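Local atomic coordinates of esterase (Rhizomucor miehei, PDB entry 4WY5), a protein that probably hydrolyses carboxylic ester bonds as a carboxylesterase of the alpha/beta hydrolase fold. Residues Leu80-Phe91 and Asn111-Ser122. Residues are numbered along the deposited sequence; the frame is centred on the assembly and turned at random.
Sequences LPVLIFLHGGGF and NVVTVFVDYSLS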
ATOM      1  N   LEU A  80      -6.463 -20.353  16.738  1.00 28.38           N
ATOM      2  CA  LEU A  80      -6.164 -19.303  15.761  1.00 28.05           C
ATOM      3  C   LEU A  80      -6.598 -17.914  16.211  1.00 27.64           C
ATOM      4  O   LEU A  80      -7.489 -17.772  17.050  1.00 27.74           O
ATOM      5  CB  LEU A  80      -6.857 -19.621  14.435  1.00 26.15           C
ATOM      6  CG  LEU A  80      -6.076 -20.359  13.346  1.00 29.74           C
ATOM      7  CD1 LEU A  80      -5.287 -21.512  13.931  1.00 30.61           C
ATOM      8  CD2 LEU A  80      -7.053 -20.867  12.280  1.00 26.80           C
ATOM      9  N   PRO A  81      -5.975 -16.876  15.637  1.00 27.45           N
ATOM     10  CA  PRO A  81      -6.540 -15.527  15.781  1.00 23.29           C
ATOM     11  C   PRO A  81      -7.860 -15.400  14.999  1.00 24.39           C
ATOM     12  O   PRO A  81      -8.178 -16.271  14.185  1.00 22.46           O
ATOM     13  CB  PRO A  81      -5.445 -14.616  15.209  1.00 26.05           C
ATOM     14  CG  PRO A  81      -4.534 -15.530  14.410  1.00 27.29           C
ATOM     15  CD  PRO A  81      -4.623 -16.876  15.049  1.00 20.92           C
ATOM     16  N   VAL A  82      -8.634 -14.348  15.264  1.00 25.35           N
ATOM     17  CA  VAL A  82      -9.980 -14.229  14.688  1.00 23.24           C
ATOM     18  C   VAL A  82     -10.183 -12.893  13.935  1.00 24.46           C
ATOM     19  O   VAL A  82      -9.660 -11.839  14.341  1.00 22.22           O
ATOM     20  CB  VAL A  82     -11.073 -14.412  15.796  1.00 25.31           C
ATOM     21  CG1 VAL A  82     -10.950 -13.354  16.900  1.00 26.28           C
ATOM     22  CG2 VAL A  82     -12.475 -14.438  15.202  1.00 23.02           C
ATOM     23  N   LEU A  83     -10.884 -12.969  12.796  1.00 24.29           N
ATOM     24  CA  LEU A  83     -11.200 -11.806  11.956  1.00 18.30           C
ATOM     25  C   LEU A  83     -12.709 -11.611  11.787  1.00 22.05           C
ATOM     26  O   LEU A  83     -13.388 -12.492  11.255  1.00 23.97           O
ATOM     27  CB  LEU A  83     -10.548 -11.963  10.571  1.00 21.15           C
ATOM     28  CG  LEU A  83     -10.865 -10.921   9.491  1.00 19.67           C
ATOM     29  CD1 LEU A  83     -10.391  -9.523   9.923  1.00 18.37           C
ATOM     30  CD2 LEU A  83     -10.255 -11.315   8.145  1.00 17.48           C
ATOM     31  N   ILE A  84     -13.233 -10.466  12.220  1.00 23.29           N
ATOM     32  CA  ILE A  84     -14.648 -10.131  12.025  1.00 20.08           C
ATOM     33  C   ILE A  84     -14.821  -9.486  10.652  1.00 24.01           C
ATOM     34  O   ILE A  84     -14.298  -8.387  10.436  1.00 20.53           O
ATOM     35  CB  ILE A  84     -15.152  -9.139  13.106  1.00 21.61           C
ATOM     36  CG1 ILE A  84     -14.798  -9.635  14.512  1.00 18.37           C
ATOM     37  CG2 ILE A  84     -16.646  -8.908  12.965  1.00 15.49           C
ATOM     38  CD1 ILE A  84     -15.499 -10.937  14.886  1.00 16.45           C
ATOM     39  N   PHE A  85     -15.548 -10.128   9.727  1.00 22.97           N
ATOM     40  CA  PHE A  85     -15.670  -9.562   8.373  1.00 18.50           C
ATOM     41  C   PHE A  85     -17.083  -9.047   8.037  1.00 23.44           C
ATOM     42  O   PHE A  85     -18.085  -9.772   8.127  1.00 23.31           O
ATOM     43  CB  PHE A  85     -15.242 -10.588   7.317  1.00 19.28           C
ATOM     44  CG  PHE A  85     -15.056  -9.992   5.950  1.00 22.33           C
ATOM     45  CD1 PHE A  85     -13.835  -9.470   5.574  1.00 24.87           C
ATOM     46  CD2 PHE A  85     -16.115  -9.911   5.060  1.00 24.82           C
ATOM     47  CE1 PHE A  85     -13.664  -8.906   4.337  1.00 21.15           C
ATOM     48  CE2 PHE A  85     -15.952  -9.339   3.816  1.00 23.89           C
ATOM     49  CZ  PHE A  85     -14.722  -8.839   3.457  1.00 24.76           C
ATOM     50  N   LEU A  86     -17.131  -7.791   7.605  1.00 21.89           N
ATOM     51  CA  LEU A  86     -18.377  -7.072   7.341  1.00 18.64           C
ATOM     52  C   LEU A  86     -18.467  -6.696   5.866  1.00 18.73           C
ATOM     53  O   LEU A  86     -17.719  -5.828   5.401  1.00 19.99           O
ATOM     54  CB  LEU A  86     -18.423  -5.822   8.209  1.00 14.52           C
ATOM     55  CG  LEU A  86     -18.024  -6.132   9.657  1.00 21.83           C
ATOM     56  CD1 LEU A  86     -17.860  -4.872  10.520  1.00 20.05           C
ATOM     57  CD2 LEU A  86     -19.060  -7.082  10.270  1.00 17.21           C
ATOM     58  N   HIS A  87     -19.382  -7.331   5.133  1.00 18.11           N
ATOM     59  CA  HIS A  87     -19.437  -7.170   3.670  1.00 21.47           C
ATOM     60  C   HIS A  87     -20.105  -5.878   3.194  1.00 19.15           C
ATOM     61  O   HIS A  87     -20.981  -5.335   3.862  1.00 17.37           O
ATOM     62  CB  HIS A  87     -20.172  -8.361   3.034  1.00 23.43           C
ATOM     63  CG  HIS A  87     -21.655  -8.351   3.272  1.00 27.10           C
ATOM     64  ND1 HIS A  87     -22.530  -7.640   2.481  1.00 21.86           N
ATOM     65  CD2 HIS A  87     -22.413  -8.979   4.206  1.00 22.21           C
ATOM     66  CE1 HIS A  87     -23.764  -7.818   2.928  1.00 24.83           C
ATOM     67  NE2 HIS A  87     -23.720  -8.633   3.963  1.00 24.40           N
ATOM     68  N   GLY A  88     -19.730  -5.430   1.998  1.00 21.43           N
ATOM     69  CA  GLY A  88     -20.355  -4.269   1.371  1.00 19.49           C
ATOM     70  C   GLY A  88     -21.616  -4.589   0.561  1.00 24.44           C
ATOM     71  O   GLY A  88     -22.144  -5.706   0.616  1.00 19.45           O
ATOM     72  N   GLY A  89     -22.107  -3.597  -0.189  1.00 25.10           N
ATOM     73  CA  GLY A  89     -23.329  -3.739  -0.957  1.00 20.91           C
ATOM     74  C   GLY A  89     -24.312  -2.589  -0.764  1.00 27.60           C
ATOM     75  O   GLY A  89     -25.510  -2.731  -1.029  1.00 23.63           O
ATOM     76  N   GLY A  90     -23.814  -1.459  -0.273  1.00 25.61           N
ATOM     77  CA  GLY A  90     -24.608  -0.246  -0.166  1.00 24.27           C
ATOM     78  C   GLY A  90     -25.607  -0.239   0.985  1.00 28.02           C
ATOM     79  O   GLY A  90     -26.462   0.665   1.063  1.00 26.62           O
ATOM     80  N   PHE A  91     -25.453  -1.225   1.879  1.00 22.42           N
ATOM     81  CA  PHE A  91     -26.389  -1.566   2.967  1.00 23.02           C
ATOM     82  C   PHE A  91     -27.632  -2.293   2.442  1.00 24.66           C
ATOM     83  O   PHE A  91     -28.506  -2.663   3.230  1.00 25.99           O
ATOM     84  CB  PHE A  91     -26.835  -0.335   3.770  1.00 23.12           C
ATOM     85  CG  PHE A  91     -25.718   0.388   4.457  1.00 23.36           C
ATOM     86  CD1 PHE A  91     -25.197  -0.083   5.657  1.00 27.03           C
ATOM     87  CD2 PHE A  91     -25.215   1.564   3.933  1.00 24.75           C
ATOM     88  CE1 PHE A  91     -24.159   0.592   6.312  1.00 27.01           C
ATOM     89  CE2 PHE A  91     -24.184   2.250   4.577  1.00 28.00           C
ATOM     90  CZ  PHE A  91     -23.655   1.762   5.771  1.00 25.19           C
ATOM     91  N   ASN A 111      -4.169 -17.253   7.729  1.00 20.98           N
ATOM     92  CA  ASN A 111      -4.311 -18.405   8.637  1.00 23.45           C
ATOM     93  C   ASN A 111      -5.135 -18.013   9.860  1.00 23.17           C
ATOM     94  O   ASN A 111      -4.627 -18.005  10.980  1.00 26.54           O
ATOM     95  CB  ASN A 111      -2.937 -18.965   9.067  1.00 19.50           C
ATOM     96  CG  ASN A 111      -3.010 -20.415   9.560  1.00 29.80           C
ATOM     97  OD1 ASN A 111      -3.780 -21.218   9.035  1.00 35.79           O
ATOM     98  ND2 ASN A 111      -2.186 -20.756  10.556  1.00 21.14           N
ATOM     99  N   VAL A 112      -6.406 -17.669   9.643  1.00 23.57           N
ATOM    100  CA  VAL A 112      -7.274 -17.240  10.740  1.00 21.07           C
ATOM    101  C   VAL A 112      -8.656 -17.896  10.717  1.00 24.66           C
ATOM    102  O   VAL A 112      -9.014 -18.569   9.759  1.00 23.42           O
ATOM    103  CB  VAL A 112      -7.484 -15.721  10.715  1.00 24.36           C
ATOM    104  CG1 VAL A 112      -6.128 -14.982  10.865  1.00 21.56           C
ATOM    105  CG2 VAL A 112      -8.185 -15.310   9.425  1.00 21.22           C
ATOM    106  N   VAL A 113      -9.438 -17.659  11.769  1.00 24.39           N
ATOM    107  CA  VAL A 113     -10.862 -17.967  11.759  1.00 25.26           C
ATOM    108  C   VAL A 113     -11.669 -16.699  11.422  1.00 24.93           C
ATOM    109  O   VAL A 113     -11.643 -15.712  12.174  1.00 22.90           O
ATOM    110  CB  VAL A 113     -11.335 -18.525  13.127  1.00 26.54           C
ATOM    111  CG1 VAL A 113     -12.843 -18.690  13.144  1.00 23.20           C
ATOM    112  CG2 VAL A 113     -10.642 -19.855  13.435  1.00 27.11           C
ATOM    113  N   THR A 114     -12.390 -16.728  10.302  1.00 24.60           N
ATOM    114  CA  THR A 114     -13.186 -15.579   9.870  1.00 20.60           C
ATOM    115  C   THR A 114     -14.640 -15.766  10.275  1.00 21.90           C
ATOM    116  O   THR A 114     -15.270 -16.760   9.906  1.00 26.50           O
ATOM    117  CB  THR A 114     -13.132 -15.374   8.326  1.00 19.70           C
ATOM    118  OG1 THR A 114     -11.789 -15.114   7.906  1.00 19.46           O
ATOM    119  CG2 THR A 114     -14.034 -14.203   7.895  1.00 21.77           C
ATOM    120  N   VAL A 115     -15.175 -14.805  11.020  1.00 24.27           N
ATOM    121  CA  VAL A 115     -16.592 -14.811  11.374  1.00 24.38           C
ATOM    122  C   VAL A 115     -17.312 -13.813  10.475  1.00 24.55           C
ATOM    123  O   VAL A 115     -17.110 -12.603  10.589  1.00 21.88           O
ATOM    124  CB  VAL A 115     -16.833 -14.445  12.866  1.00 24.02           C
ATOM    125  CG1 VAL A 115     -18.334 -14.471  13.197  1.00 20.50           C
ATOM    126  CG2 VAL A 115     -16.029 -15.373  13.811  1.00 23.34           C
ATOM    127  N   PHE A 116     -18.115 -14.333   9.554  1.00 24.23           N
ATOM    128  CA  PHE A 116     -18.878 -13.512   8.628  1.00 22.79           C
ATOM    129  C   PHE A 116     -20.243 -13.181   9.242  1.00 25.24           C
ATOM    130  O   PHE A 116     -21.062 -14.080   9.463  1.00 24.10           O
ATOM    131  CB  PHE A 116     -19.051 -14.248   7.294  1.00 25.54           C
ATOM    132  CG  PHE A 116     -19.645 -13.400   6.192  1.00 25.30           C
ATOM    133  CD1 PHE A 116     -21.024 -13.315   6.029  1.00 26.38           C
ATOM    134  CD2 PHE A 116     -18.822 -12.717   5.293  1.00 25.10           C
ATOM    135  CE1 PHE A 116     -21.584 -12.530   5.001  1.00 25.10           C
ATOM    136  CE2 PHE A 116     -19.371 -11.929   4.261  1.00 25.76           C
ATOM    137  CZ  PHE A 116     -20.753 -11.840   4.117  1.00 21.20           C
ATOM    138  N   VAL A 117     -20.499 -11.894   9.490  1.00 24.00           N
ATOM    139  CA  VAL A 117     -21.747 -11.475  10.131  1.00 23.02           C
ATOM    140  C   VAL A 117     -22.807 -11.078   9.112  1.00 23.26           C
ATOM    141  O   VAL A 117     -22.687 -10.053   8.432  1.00 22.44           O
ATOM    142  CB  VAL A 117     -21.532 -10.287  11.086  1.00 21.73           C
ATOM    143  CG1 VAL A 117     -22.850  -9.898  11.738  1.00 16.20           C
ATOM    144  CG2 VAL A 117     -20.497 -10.651  12.147  1.00 24.90           C
ATOM    145  N   ASP A 118     -23.853 -11.894   9.018  1.00 25.77           N
ATOM    146  CA  ASP A 118     -24.942 -11.678   8.064  1.00 28.05           C
ATOM    147  C   ASP A 118     -25.958 -10.695   8.670  1.00 26.75           C
ATOM    148  O   ASP A 118     -27.032 -11.084   9.156  1.00 26.02           O
ATOM    149  CB  ASP A 118     -25.590 -13.024   7.690  1.00 26.35           C
ATOM    150  CG  ASP A 118     -26.600 -12.904   6.539  1.00 37.76           C
ATOM    151  OD1 ASP A 118     -26.670 -11.844   5.855  1.00 33.99           O
ATOM    152  OD2 ASP A 118     -27.324 -13.896   6.309  1.00 40.66           O
ATOM    153  N   TYR A 119     -25.594  -9.414   8.641  1.00 23.90           N
ATOM    154  CA  TYR A 119     -26.356  -8.377   9.331  1.00 24.40           C
ATOM    155  C   TYR A 119     -27.654  -8.052   8.593  1.00 25.99           C
ATOM    156  O   TYR A 119     -27.844  -8.446   7.434  1.00 24.00           O
ATOM    157  CB  TYR A 119     -25.489  -7.114   9.520  1.00 24.60           C
ATOM    158  CG  TYR A 119     -24.961  -6.461   8.248  1.00 22.90           C
ATOM    159  CD1 TYR A 119     -25.688  -5.469   7.605  1.00 23.08           C
ATOM    160  CD2 TYR A 119     -23.718  -6.813   7.712  1.00 18.17           C
ATOM    161  CE1 TYR A 119     -25.211  -4.853   6.452  1.00 19.27           C
ATOM    162  CE2 TYR A 119     -23.237  -6.214   6.564  1.00 16.28           C
ATOM    163  CZ  TYR A 119     -23.988  -5.222   5.940  1.00 20.58           C
ATOM    164  OH  TYR A 119     -23.531  -4.599   4.794  1.00 19.03           O
ATOM    165  N   SER A 120     -28.559  -7.348   9.264  1.00 24.91           N
ATOM    166  CA  SER A 120     -29.855  -7.018   8.662  1.00 26.99           C
ATOM    167  C   SER A 120     -29.699  -5.925   7.603  1.00 25.85           C
ATOM    168  O   SER A 120     -29.110  -4.868   7.879  1.00 27.18           O
ATOM    169  CB  SER A 120     -30.860  -6.580   9.741  1.00 32.83           C
ATOM    170  OG  SER A 120     -31.042  -7.594  10.736  1.00 30.11           O
ATOM    171  N   LEU A 121     -30.205  -6.179   6.394  1.00 20.68           N
ATOM    172  CA  LEU A 121     -30.063  -5.233   5.279  1.00 24.29           C
ATOM    173  C   LEU A 121     -31.152  -4.150   5.232  1.00 25.48           C
ATOM    174  O   LEU A 121     -32.251  -4.342   5.744  1.00 26.07           O
ATOM    175  CB  LEU A 121     -30.058  -5.983   3.939  1.00 22.33           C
ATOM    176  CG  LEU A 121     -29.030  -7.102   3.711  1.00 23.95           C
ATOM    177  CD1 LEU A 121     -29.328  -7.856   2.415  1.00 20.74           C
ATOM    178  CD2 LEU A 121     -27.617  -6.551   3.683  1.00 19.20           C
ATOM    179  N   SER A 122     -30.826  -3.016   4.609  1.00 26.70           N
ATOM    180  CA  SER A 122     -31.772  -1.926   4.345  1.00 24.84           C
ATOM    181  C   SER A 122     -32.453  -2.117   2.977  1.00 27.98           C
ATOM    182  O   SER A 122     -31.847  -2.698   2.069  1.00 29.01           O
ATOM    183  CB  SER A 122     -31.051  -0.572   4.379  1.00 21.50           C
ATOM    184  OG  SER A 122     -30.540  -0.272   5.670  1.00 24.80           O
TER
HETATM  185  O   HOH W   1     -20.463  -9.530   6.647  1.00 23.26           O
HETATM  186  O   HOH W   2     -26.093  -9.280   5.559  1.00 21.28           O
HETATM  187  O   HOH W   3     -24.395  -3.829   2.112  1.00 21.95           O
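Strands 80-86 and 113-117 run parallel, V82 level with V113 and F85 with F116, their axes 4.7 Å apart and 24° askew. Four regular backbone bonds join them, from V113 N to P81 O through F85 N to V115 O; the fifth, V117 N to F85 O, is weak at 3.5 Å. There the strands part, and a water takes over, donating to F85 O and V117 O while accepting from H87 N; it sits over the centre of one face of the F116 ring. On one face of the sheet V82 CG2 meets V115 CG2 at 3.9 Å; on the other, F85 CB packs on T114 CG2 and the F85 and F116 rings touch through their CD2 atoms. The pair forms the beta-alpha-beta unit completed by helix 100-110, in the central sheet of the alpha/beta hydrolase fold. H87 begins the HGGG loop, which in this esterase family typically supplies the oxyanion hole. Its CG lies between the backbone N and the carbonyl carbon (chi1 73°), which turns the imidazole to F116 and Y119: it meets F116 rim to rim, planes nearly parallel, and makes an offset stack with Y119, centroids 4.8 Å apart. ND1 donates to G88 O, fixing the ring's rotation, and a second water links NE2 to D118 OD1 and Y119 O. Y119 OH donates to H87 O (2.8 Å), nearly in line with the carbonyl, and S122 N binds F91 O at 2.7 Å.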